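Local coordinates for putative peptidyl-arginine deiminase family protein (PDB 6B10) that probably hydrolyses agmatine to N-carbamoylputrescine and ammonia, a step in the synthesis of the polyamine putrescine, at residues P14-Q19 against F273-N278; Y21-L26 against S324-F329; L280-Y285 against H304-V309. All blocks are in the same frame, centred on the assembly; numbering follows the deposited sequence.

Contact 1 (P14-Q19 against F273-N278)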
loop_
_atom_site.group_PDB
_atom_site.type_symbol
_atom_site.label_atom_id
_atom_site.label_comp_id
_atom_site.label_asym_id
_atom_site.label_seq_id
_atom_site.Cartn_x
_atom_site.Cartn_y
_atom_site.Cartn_z
ATOM N N PRO A 14 -1.355 3.736 -11.356
ATOM C CA PRO A 14 -0.214 3.157 -10.668
ATOM C C PRO A 14 0.313 4.107 -9.600
ATOM O O PRO A 14 0.141 5.328 -9.707
ATOM C CB PRO A 14 0.815 2.984 -11.782
ATOM C CG PRO A 14 0.511 4.082 -12.735
ATOM C CD PRO A 14 -0.978 4.315 -12.656
ATOM N N GLU A 15 0.981 3.551 -8.593
ATOM C CA GLU A 15 1.402 4.329 -7.431
ATOM C C GLU A 15 2.427 5.416 -7.759
ATOM O O GLU A 15 2.534 6.416 -7.040
ATOM C CB GLU A 15 1.951 3.402 -6.357
ATOM C CG GLU A 15 1.915 3.991 -4.963
ATOM C CD GLU A 15 2.013 2.905 -3.918
ATOM O OE1 GLU A 15 0.977 2.259 -3.653
ATOM O OE2 GLU A 15 3.131 2.676 -3.403
ATOM N N TRP A 16 3.172 5.232 -8.842
ATOM C CA TRP A 16 4.183 6.214 -9.235
ATOM C C TRP A 16 3.645 7.452 -9.973
ATOM O O TRP A 16 4.412 8.359 -10.282
ATOM C CB TRP A 16 5.302 5.548 -10.043
ATOM C CG TRP A 16 4.857 4.910 -11.318
ATOM C CD1 TRP A 16 4.643 5.530 -12.512
ATOM C CD2 TRP A 16 4.591 3.521 -11.527
ATOM N NE1 TRP A 16 4.253 4.610 -13.454
ATOM C CE2 TRP A 16 4.217 3.368 -12.874
ATOM C CE3 TRP A 16 4.627 2.390 -10.700
ATOM C CZ2 TRP A 16 3.879 2.126 -13.419
ATOM C CZ3 TRP A 16 4.301 1.162 -11.239
ATOM C CH2 TRP A 16 3.929 1.038 -12.585
ATOM N N SER A 17 2.344 7.501 -10.252
ATOM C CA SER A 17 1.729 8.719 -10.793
ATOM C C SER A 17 1.781 9.834 -9.747
ATOM O O SER A 17 1.853 9.566 -8.535
ATOM C CB SER A 17 0.278 8.481 -11.202
ATOM O OG SER A 17 0.191 7.493 -12.202
ATOM N N GLU A 18 1.749 11.075 -10.229
ATOM C CA GLU A 18 1.918 12.247 -9.378
ATOM C C GLU A 18 0.817 12.321 -8.326
ATOM O O GLU A 18 -0.347 12.032 -8.605
ATOM C CB GLU A 18 1.937 13.529 -10.224
ATOM C CG GLU A 18 2.407 14.760 -9.457
ATOM C CD GLU A 18 2.664 15.965 -10.357
ATOM O OE1 GLU A 18 2.046 16.056 -11.437
ATOM O OE2 GLU A 18 3.478 16.833 -9.977
ATOM N N GLN A 19 1.197 12.722 -7.121
ATOM C CA GLN A 19 0.301 12.720 -5.982
ATOM C C GLN A 19 0.201 14.090 -5.321
ATOM O O GLN A 19 1.078 14.939 -5.484
ATOM C CB GLN A 19 0.797 11.703 -4.944
ATOM C CG GLN A 19 0.816 10.257 -5.423
ATOM C CD GLN A 19 1.645 9.358 -4.515
ATOM O OE1 GLN A 19 1.595 9.483 -3.286
ATOM N NE2 GLN A 19 2.420 8.451 -5.113
ATOM N N PHE A 273 6.981 -1.265 0.087
ATOM C CA PHE A 273 7.460 0.091 -0.164
ATOM C C PHE A 273 6.311 0.998 -0.598
ATOM O O PHE A 273 5.187 0.536 -0.800
ATOM C CB PHE A 273 8.601 0.113 -1.202
ATOM C CG PHE A 273 8.351 -0.714 -2.445
ATOM C CD1 PHE A 273 7.263 -0.463 -3.284
ATOM C CD2 PHE A 273 9.247 -1.712 -2.812
ATOM C CE1 PHE A 273 7.062 -1.213 -4.435
ATOM C CE2 PHE A 273 9.048 -2.463 -3.963
ATOM C CZ PHE A 273 7.957 -2.209 -4.777
ATOM N N VAL A 274 6.587 2.292 -0.735
ATOM C CA VAL A 274 5.575 3.223 -1.199
ATOM C C VAL A 274 6.164 4.260 -2.140
ATOM O O VAL A 274 7.166 4.886 -1.828
ATOM C CB VAL A 274 4.813 3.899 -0.026
ATOM C CG1 VAL A 274 5.763 4.539 0.962
ATOM C CG2 VAL A 274 3.813 4.925 -0.550
ATOM N N PHE A 275 5.543 4.414 -3.308
ATOM C CA PHE A 275 5.934 5.462 -4.240
ATOM C C PHE A 275 5.331 6.786 -3.795
ATOM O O PHE A 275 4.176 6.837 -3.352
ATOM C CB PHE A 275 5.449 5.164 -5.651
ATOM C CG PHE A 275 6.314 4.200 -6.416
ATOM C CD1 PHE A 275 7.495 4.628 -7.011
ATOM C CD2 PHE A 275 5.916 2.877 -6.590
ATOM C CE1 PHE A 275 8.276 3.747 -7.741
ATOM C CE2 PHE A 275 6.693 1.992 -7.322
ATOM C CZ PHE A 275 7.874 2.428 -7.896
ATOM N N ILE A 276 6.135 7.839 -3.907
ATOM C CA ILE A 276 5.699 9.215 -3.721
ATOM C C ILE A 276 6.386 10.034 -4.795
ATOM O O ILE A 276 7.191 9.503 -5.563
ATOM C CB ILE A 276 6.051 9.745 -2.323
ATOM C CG1 ILE A 276 7.559 9.622 -2.062
ATOM C CG2 ILE A 276 5.254 8.988 -1.264
ATOM C CD1 ILE A 276 8.045 10.415 -0.869
ATOM N N ASN A 277 6.084 11.321 -4.863
ATOM C CA ASN A 277 6.657 12.146 -5.925
ATOM C C ASN A 277 8.184 12.131 -5.878
ATOM O O ASN A 277 8.784 12.507 -4.867
ATOM C CB ASN A 277 6.129 13.570 -5.831
ATOM C CG ASN A 277 4.642 13.649 -6.090
ATOM O OD1 ASN A 277 4.041 12.703 -6.605
ATOM N ND2 ASN A 277 4.031 14.771 -5.725
ATOM N N ASN A 278 8.795 11.659 -6.966
ATOM C CA ASN A 278 10.249 11.630 -7.126
ATOM C C ASN A 278 10.994 10.692 -6.177
ATOM O O ASN A 278 12.217 10.731 -6.107
ATOM C CB ASN A 278 10.838 13.047 -7.016
ATOM C CG ASN A 278 10.271 13.984 -8.050
ATOM O OD1 ASN A 278 9.562 14.933 -7.722
ATOM N ND2 ASN A 278 10.550 13.703 -9.310
HETATM O O HOH W 1 6.689 8.143 -7.852
HETATM O O HOH W 2 4.482 10.063 -7.844
#

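Contact 2 (Y21-L26 against S324-F329)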
loop_
_atom_site.group_PDB
_atom_site.type_symbol
_atom_site.label_atom_id
_atom_site.label_comp_id
_atom_site.label_asym_id
_atom_site.label_seq_id
_atom_site.Cartn_x
_atom_site.Cartn_y
_atom_site.Cartn_z
ATOM N N TYR A 21 -1.242 14.109 -1.809
ATOM C CA TYR A 21 -0.999 13.752 -0.411
ATOM C C TYR A 21 -0.574 12.302 -0.242
ATOM O O TYR A 21 -0.997 11.430 -1.005
ATOM C CB TYR A 21 -2.279 13.906 0.405
ATOM C CG TYR A 21 -2.735 15.324 0.679
ATOM C CD1 TYR A 21 -2.217 16.049 1.746
ATOM C CD2 TYR A 21 -3.722 15.922 -0.101
ATOM C CE1 TYR A 21 -2.653 17.332 2.018
ATOM C CE2 TYR A 21 -4.160 17.210 0.158
ATOM C CZ TYR A 21 -3.625 17.907 1.218
ATOM O OH TYR A 21 -4.065 19.185 1.479
ATOM N N LEU A 22 0.250 12.052 0.776
ATOM C CA LEU A 22 0.291 10.747 1.425
ATOM C C LEU A 22 -0.471 10.874 2.747
ATOM O O LEU A 22 -0.233 11.790 3.541
ATOM C CB LEU A 22 1.724 10.266 1.673
ATOM C CG LEU A 22 1.853 8.771 2.011
ATOM C CD1 LEU A 22 1.560 7.898 0.802
ATOM C CD2 LEU A 22 3.233 8.430 2.550
ATOM N N MET A 23 -1.384 9.946 2.977
ATOM C CA MET A 23 -2.262 10.015 4.125
ATOM C C MET A 23 -1.960 8.883 5.094
ATOM O O MET A 23 -1.776 7.739 4.685
ATOM C CB MET A 23 -3.704 9.948 3.655
ATOM C CG MET A 23 -4.029 11.003 2.606
ATOM S SD MET A 23 -5.751 11.010 2.094
ATOM C CE MET A 23 -5.958 9.336 1.500
ATOM N N LEU A 24 -1.895 9.219 6.379
ATOM C CA LEU A 24 -1.628 8.251 7.435
ATOM C C LEU A 24 -2.568 8.461 8.623
ATOM O O LEU A 24 -3.044 9.572 8.875
ATOM C CB LEU A 24 -0.176 8.369 7.913
ATOM C CG LEU A 24 0.915 8.303 6.834
ATOM C CD1 LEU A 24 1.345 9.693 6.401
ATOM C CD2 LEU A 24 2.130 7.512 7.309
ATOM N N SER A 25 -2.826 7.380 9.348
ATOM C CA SER A 25 -3.607 7.430 10.574
ATOM C C SER A 25 -2.682 7.170 11.759
ATOM O O SER A 25 -2.233 6.045 11.967
ATOM C CB SER A 25 -4.718 6.389 10.526
ATOM O OG SER A 25 -5.468 6.398 11.727
ATOM N N LEU A 26 -2.403 8.216 12.533
ATOM C CA LEU A 26 -1.477 8.124 13.662
ATOM C C LEU A 26 -1.863 7.062 14.694
ATOM O O LEU A 26 -3.049 6.854 14.965
ATOM C CB LEU A 26 -1.347 9.475 14.368
ATOM C CG LEU A 26 -0.626 10.580 13.600
ATOM C CD1 LEU A 26 -0.642 11.860 14.416
ATOM C CD2 LEU A 26 0.807 10.196 13.254
ATOM N N SER A 324 0.643 1.284 6.150
ATOM C CA SER A 324 0.351 2.422 7.022
ATOM C C SER A 324 -0.008 3.723 6.296
ATOM O O SER A 324 -0.136 4.763 6.940
ATOM C CB SER A 324 1.564 2.706 7.897
ATOM O OG SER A 324 2.502 3.466 7.169
ATOM N N CYS A 325 -0.149 3.697 4.975
ATOM C CA CYS A 325 -0.414 4.931 4.254
ATOM C C CYS A 325 -1.310 4.724 3.050
ATOM O O CYS A 325 -1.548 3.596 2.613
ATOM C CB CYS A 325 0.899 5.600 3.849
ATOM S SG CYS A 325 1.932 4.673 2.681
ATOM N N GLN A 326 -1.847 5.825 2.545
ATOM C CA GLN A 326 -2.646 5.796 1.332
ATOM C C GLN A 326 -2.288 7.006 0.476
ATOM O O GLN A 326 -2.005 8.088 0.989
ATOM C CB GLN A 326 -4.135 5.774 1.672
ATOM C CG GLN A 326 -5.074 5.692 0.474
ATOM C CD GLN A 326 -4.836 4.465 -0.395
ATOM O OE1 GLN A 326 -3.865 4.407 -1.154
ATOM N NE2 GLN A 326 -5.726 3.483 -0.294
ATOM N N ASN A 327 -2.289 6.807 -0.831
ATOM C CA ASN A 327 -1.924 7.856 -1.763
ATOM C C ASN A 327 -3.179 8.542 -2.273
ATOM O O ASN A 327 -4.188 7.890 -2.521
ATOM C CB ASN A 327 -1.124 7.261 -2.935
ATOM C CG ASN A 327 -0.022 6.334 -2.466
ATOM O OD1 ASN A 327 -0.251 5.145 -2.234
ATOM N ND2 ASN A 327 1.176 6.879 -2.297
ATOM N N ARG A 328 -3.110 9.860 -2.415
ATOM C CA ARG A 328 -4.179 10.633 -3.039
ATOM C C ARG A 328 -3.533 11.366 -4.199
ATOM O O ARG A 328 -2.607 12.154 -4.010
ATOM C CB ARG A 328 -4.812 11.608 -2.041
ATOM C CG ARG A 328 -5.831 12.557 -2.662
ATOM C CD ARG A 328 -6.629 13.308 -1.605
ATOM N NE ARG A 328 -7.290 14.485 -2.179
ATOM C CZ ARG A 328 -8.487 14.487 -2.765
ATOM N NH1 ARG A 328 -9.207 13.373 -2.871
ATOM N NH2 ARG A 328 -8.973 15.622 -3.254
ATOM N N PHE A 329 -4.004 11.080 -5.406
ATOM C CA PHE A 329 -3.302 11.521 -6.604
ATOM C C PHE A 329 -3.670 12.941 -7.004
ATOM O O PHE A 329 -4.705 13.464 -6.594
ATOM C CB PHE A 329 -3.501 10.512 -7.741
ATOM C CG PHE A 329 -2.870 9.188 -7.440
ATOM C CD1 PHE A 329 -1.548 8.943 -7.781
ATOM C CD2 PHE A 329 -3.568 8.219 -6.728
ATOM C CE1 PHE A 329 -0.942 7.743 -7.455
ATOM C CE2 PHE A 329 -2.970 7.013 -6.405
ATOM C CZ PHE A 329 -1.655 6.776 -6.772
#

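Contact 3 (L280-Y285 against H304-V309). With PO4 (phosphate ion), chain D.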
loop_
_atom_site.group_PDB
_atom_site.type_symbol
_atom_site.label_atom_id
_atom_site.label_comp_id
_atom_site.label_asym_id
_atom_site.label_seq_id
_atom_site.Cartn_x
_atom_site.Cartn_y
_atom_site.Cartn_z
ATOM N N LEU A 280 10.922 6.633 -3.871
ATOM C CA LEU A 280 10.399 5.345 -3.471
ATOM C C LEU A 280 10.906 5.080 -2.064
ATOM O O LEU A 280 12.108 4.978 -1.840
ATOM C CB LEU A 280 10.883 4.250 -4.422
ATOM C CG LEU A 280 10.507 2.821 -4.010
ATOM C CD1 LEU A 280 9.000 2.636 -3.950
ATOM C CD2 LEU A 280 11.132 1.814 -4.956
ATOM N N ILE A 281 9.987 4.972 -1.116
ATOM C CA ILE A 281 10.361 4.790 0.277
ATOM C C ILE A 281 10.298 3.301 0.586
ATOM O O ILE A 281 9.239 2.689 0.497
ATOM C CB ILE A 281 9.435 5.576 1.235
ATOM C CG1 ILE A 281 9.192 7.003 0.727
ATOM C CG2 ILE A 281 10.026 5.593 2.642
ATOM C CD1 ILE A 281 10.438 7.831 0.503
ATOM N N VAL A 282 11.439 2.723 0.945
ATOM C CA VAL A 282 11.534 1.269 1.142
ATOM C C VAL A 282 11.744 0.934 2.615
ATOM O O VAL A 282 12.466 1.640 3.312
ATOM C CB VAL A 282 12.657 0.635 0.273
ATOM C CG1 VAL A 282 12.399 0.893 -1.201
ATOM C CG2 VAL A 282 14.041 1.163 0.638
ATOM N N PRO A 283 11.113 -0.146 3.096
ATOM C CA PRO A 283 11.357 -0.545 4.475
ATOM C C PRO A 283 12.759 -1.130 4.649
ATOM O O PRO A 283 13.207 -1.926 3.818
ATOM C CB PRO A 283 10.282 -1.607 4.745
ATOM C CG PRO A 283 9.852 -2.101 3.410
ATOM C CD PRO A 283 10.167 -1.038 2.403
ATOM N N PHE A 284 13.447 -0.690 5.696
ATOM C CA PHE A 284 14.721 -1.257 6.125
ATOM C C PHE A 284 14.465 -2.009 7.430
ATOM O O PHE A 284 13.632 -1.596 8.247
ATOM C CB PHE A 284 15.756 -0.145 6.342
ATOM C CG PHE A 284 16.570 0.216 5.113
ATOM C CD1 PHE A 284 16.176 -0.152 3.824
ATOM C CD2 PHE A 284 17.739 0.958 5.256
ATOM C CE1 PHE A 284 16.944 0.196 2.718
ATOM C CE2 PHE A 284 18.506 1.314 4.153
ATOM C CZ PHE A 284 18.109 0.935 2.881
ATOM N N TYR A 285 15.170 -3.119 7.615
ATOM C CA TYR A 285 15.004 -3.973 8.801
ATOM C C TYR A 285 16.329 -4.236 9.537
ATOM O O TYR A 285 16.404 -5.108 10.413
ATOM C CB TYR A 285 14.347 -5.289 8.384
ATOM C CG TYR A 285 12.991 -5.109 7.721
ATOM C CD1 TYR A 285 11.891 -4.648 8.452
ATOM C CD2 TYR A 285 12.801 -5.408 6.368
ATOM C CE1 TYR A 285 10.649 -4.475 7.855
ATOM C CE2 TYR A 285 11.559 -5.243 5.761
ATOM C CZ TYR A 285 10.483 -4.782 6.508
ATOM O OH TYR A 285 9.242 -4.621 5.913
ATOM N N HIS A 304 14.058 8.130 -9.619
ATOM C CA HIS A 304 13.544 8.151 -8.258
ATOM C C HIS A 304 14.699 8.125 -7.272
ATOM O O HIS A 304 15.729 7.521 -7.533
ATOM C CB HIS A 304 12.647 6.939 -8.008
ATOM C CG HIS A 304 11.261 7.093 -8.545
ATOM N ND1 HIS A 304 10.932 6.792 -9.847
ATOM C CD2 HIS A 304 10.118 7.516 -7.953
ATOM C CE1 HIS A 304 9.643 7.019 -10.034
ATOM N NE2 HIS A 304 9.125 7.459 -8.902
ATOM N N LYS A 305 14.518 8.795 -6.142
ATOM C CA LYS A 305 15.406 8.627 -5.014
ATOM C C LYS A 305 14.828 7.492 -4.177
ATOM O O LYS A 305 13.659 7.526 -3.815
ATOM C CB LYS A 305 15.494 9.912 -4.187
ATOM C CG LYS A 305 15.739 11.187 -4.988
ATOM C CD LYS A 305 17.017 11.135 -5.805
ATOM C CE LYS A 305 17.324 12.503 -6.397
ATOM N NZ LYS A 305 18.406 12.450 -7.419
ATOM N N ILE A 306 15.637 6.479 -3.891
ATOM C CA ILE A 306 15.195 5.339 -3.081
ATOM C C ILE A 306 15.702 5.574 -1.662
ATOM O O ILE A 306 16.901 5.715 -1.453
ATOM C CB ILE A 306 15.703 3.991 -3.648
ATOM C CG1 ILE A 306 14.780 3.477 -4.762
ATOM C CG2 ILE A 306 15.752 2.917 -2.563
ATOM C CD1 ILE A 306 14.604 4.403 -5.951
ATOM N N ILE A 307 14.791 5.631 -0.692
ATOM C CA ILE A 307 15.159 5.993 0.677
ATOM C C ILE A 307 14.666 4.945 1.663
ATOM O O ILE A 307 13.476 4.664 1.734
ATOM C CB ILE A 307 14.603 7.382 1.063
ATOM C CG1 ILE A 307 15.198 8.464 0.156
ATOM C CG2 ILE A 307 14.907 7.712 2.524
ATOM C CD1 ILE A 307 14.416 9.759 0.178
ATOM N N GLY A 308 15.589 4.384 2.436
ATOM C CA GLY A 308 15.254 3.360 3.415
ATOM C C GLY A 308 14.768 3.965 4.718
ATOM O O GLY A 308 15.377 4.883 5.238
ATOM N N VAL A 309 13.675 3.438 5.251
ATOM C CA VAL A 309 13.151 3.881 6.542
ATOM C C VAL A 309 12.999 2.657 7.423
ATOM O O VAL A 309 12.363 1.680 7.036
ATOM C CB VAL A 309 11.781 4.579 6.397
ATOM C CG1 VAL A 309 11.117 4.759 7.750
ATOM C CG2 VAL A 309 11.942 5.919 5.693
HETATM P P PO4 D . 11.633 5.818 -13.184
HETATM O O1 PO4 D . 11.163 4.394 -13.363
HETATM O O2 PO4 D . 12.504 5.943 -11.957
HETATM O O3 PO4 D . 10.414 6.701 -13.051
HETATM O O4 PO4 D . 12.419 6.272 -14.395
#

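Contact 1 (P14-Q19 against F273-N278)
A type I beta turn from Pro14 to Ser17, just ahead of strand 19-25, packs through Glu15 and Trp16 on Phe275 of edge strand 274-276. Glu15 reaches across with CG anti to its backbone N (chi1 -158°). Glu15 OE2 accepts Phe275 N at 3.0 Å, on the lone pair that faces away from OE1. The same oxygen forms a salt bridge with Arg213, and OE1 is hydrogen-bonded to His322, so both carboxylate oxygens are gripped. Trp16 lies alongside Phe275. Trp16 CB sits over one face of the Phe275 ring, 4.1 Å from the centroid, and the edge of the Trp16 six-membered ring turns to that ring in a T-shaped pair with planes 72° apart. Pro14 CB covers one face of the indole. Further on, the side-chain amide of Asn277 clasps the backbone of Gln19 with two bonds. Asn277 OD1 accepts Gln19 N at 2.9 Å, in the plane of its own carbonyl, and Asn277 ND2 gives to Gln19 O at 3.0 Å. A water lies within bonding distance of both Ser17 O and Asn277 OD1 and may bridge them. Gln19 returns the grip: Gln19 NE2 donates almost straight to Phe275 O at 3.0 Å, arriving from above that carbonyl plane. Its OE1 is held by Asn327 and Gln55, so the Gln19 amide is fixed at both ends. Around the contact, Trp16 and Phe275 touch strand 212-216, Glu15 and Val274 touch Asn327 of strand 326-329, and Val274 and Ile276 lean on Ile281 of strand 279-284.

Contact 2 (Y21-L26 against S324-F329)
Tyr21 and Met23 pair with Arg328 and Gln326 in a buried antiparallel strand contact. Strand 326-329 is the outermost strand of its sheet on this side, next to strand 19-25, which has strand 56-61 as its other neighbour. Tyr21-Arg328 and Met23-Gln326 are hydrogen-bonded pairs. Met23 N to Gln326 O measures 2.8 Å and Gln326 N to Met23 O 2.9 Å. Leu22 and Asn327 form the non-hydrogen-bonded pair between them. There Leu22 CD1 closes to 3.3 Å on Asn327 ND2, which is hydrogen-bonded to Gln19 OE1, while CD2 and CG of Leu22 lie against Cys325. Leu24 CG meets Cys325 CB at 4.0 Å. Beside Tyr21 and Arg328, Met23 bends at its last torsion (chi3 -58°), which brings Met23 CE to Gln326 CG at 3.9 Å. Gln326 is bent too, and Gln326 OE1 accepts Asn327 N at 2.9 Å on a lone pair. The Arg328 chain runs extended alongside the Tyr21 ring, Arg328 CD being 4.2 Å from Tyr21 CD2. Helix 37-52 covers Leu22 and Leu24, and helix 120-133 covers Tyr21 and Met23. Aliphatic and sulphur packing is thus mixed with polar ends that have partners. Tyr21 OH bonds to Glu77 and Asn327 OD1 to Arg89, which probably offsets the cost of burying that hydroxyl and amide. The Arg328 charge is balanced by Glu135 and also meets the Phe133 ring.

Contact 3 (L280-Y285 against H304-V309)
Phe284 lays its ring over the backbone of Gly308. Phe284 CB starts 3.9 Å from Val309 O. The first torsion (chi1 -89°) sets Phe284 CG beside its own backbone N, 3.8 Å from Gly308 CA. CD1, CD2, CE1 and CE2 all stay close to that same CA, and the tip, Phe284 CZ, is 3.8 Å from Gly308 CA. Gly308 CA is thus centred under one face, 3.5 Å from the Phe284 ring centroid and 7° off the normal, a CH-pi contact made at a position with no side chain. The backbones pair as parallel strands. Leu280 N, Val282 N and Phe284 N give to Lys305 O, Ile307 O and Val309 O, while Leu280 O and Val282 O accept Ile307 N and Val309 N. Leu280 CB rests on Ile306 CG1, and the CG2 atoms of Val282 and Ile306 meet nearby. Facing the other way, Ile281 CG2 meets Val309 CG2 at 3.6 Å. Just ahead of the second strand, His304 ND1 gives a nearly straight bond of 2.8 Å to O2 of a phosphate, probably from the crystallisation liquor. The two strands are joined by a beta-alpha-beta crossover through helix 289-300, which covers Leu280, Val282 and Ile306 and touches Phe284 by Asp290. Helix 37-52 packs on Ile281, Ile307 and Val309.

How the contacts relate
Contacts 1 and 3 share one sheet: Val274 O and Ile281 N lie 2.9 Å apart, and Asn278 O and Lys305 N 3.0 Å, both probable hydrogen bonds. Their centres are about 12 Å apart. Contact 2 belongs to another sheet. Its centre is about 11 Å from that of contact 1, and Asn327 and Gln19 link the two. Contacts 2 and 3 do not touch; their nearest atoms are about 6 Å apart, with helix 37-52 packed against both. Contact 1 thus bridges the two sheets. The phosphate on His304 lies about 6 Å from the Trp16 side chain, between nearest atoms, and the potassium ion is about 8 Å from the side chain of Gln326.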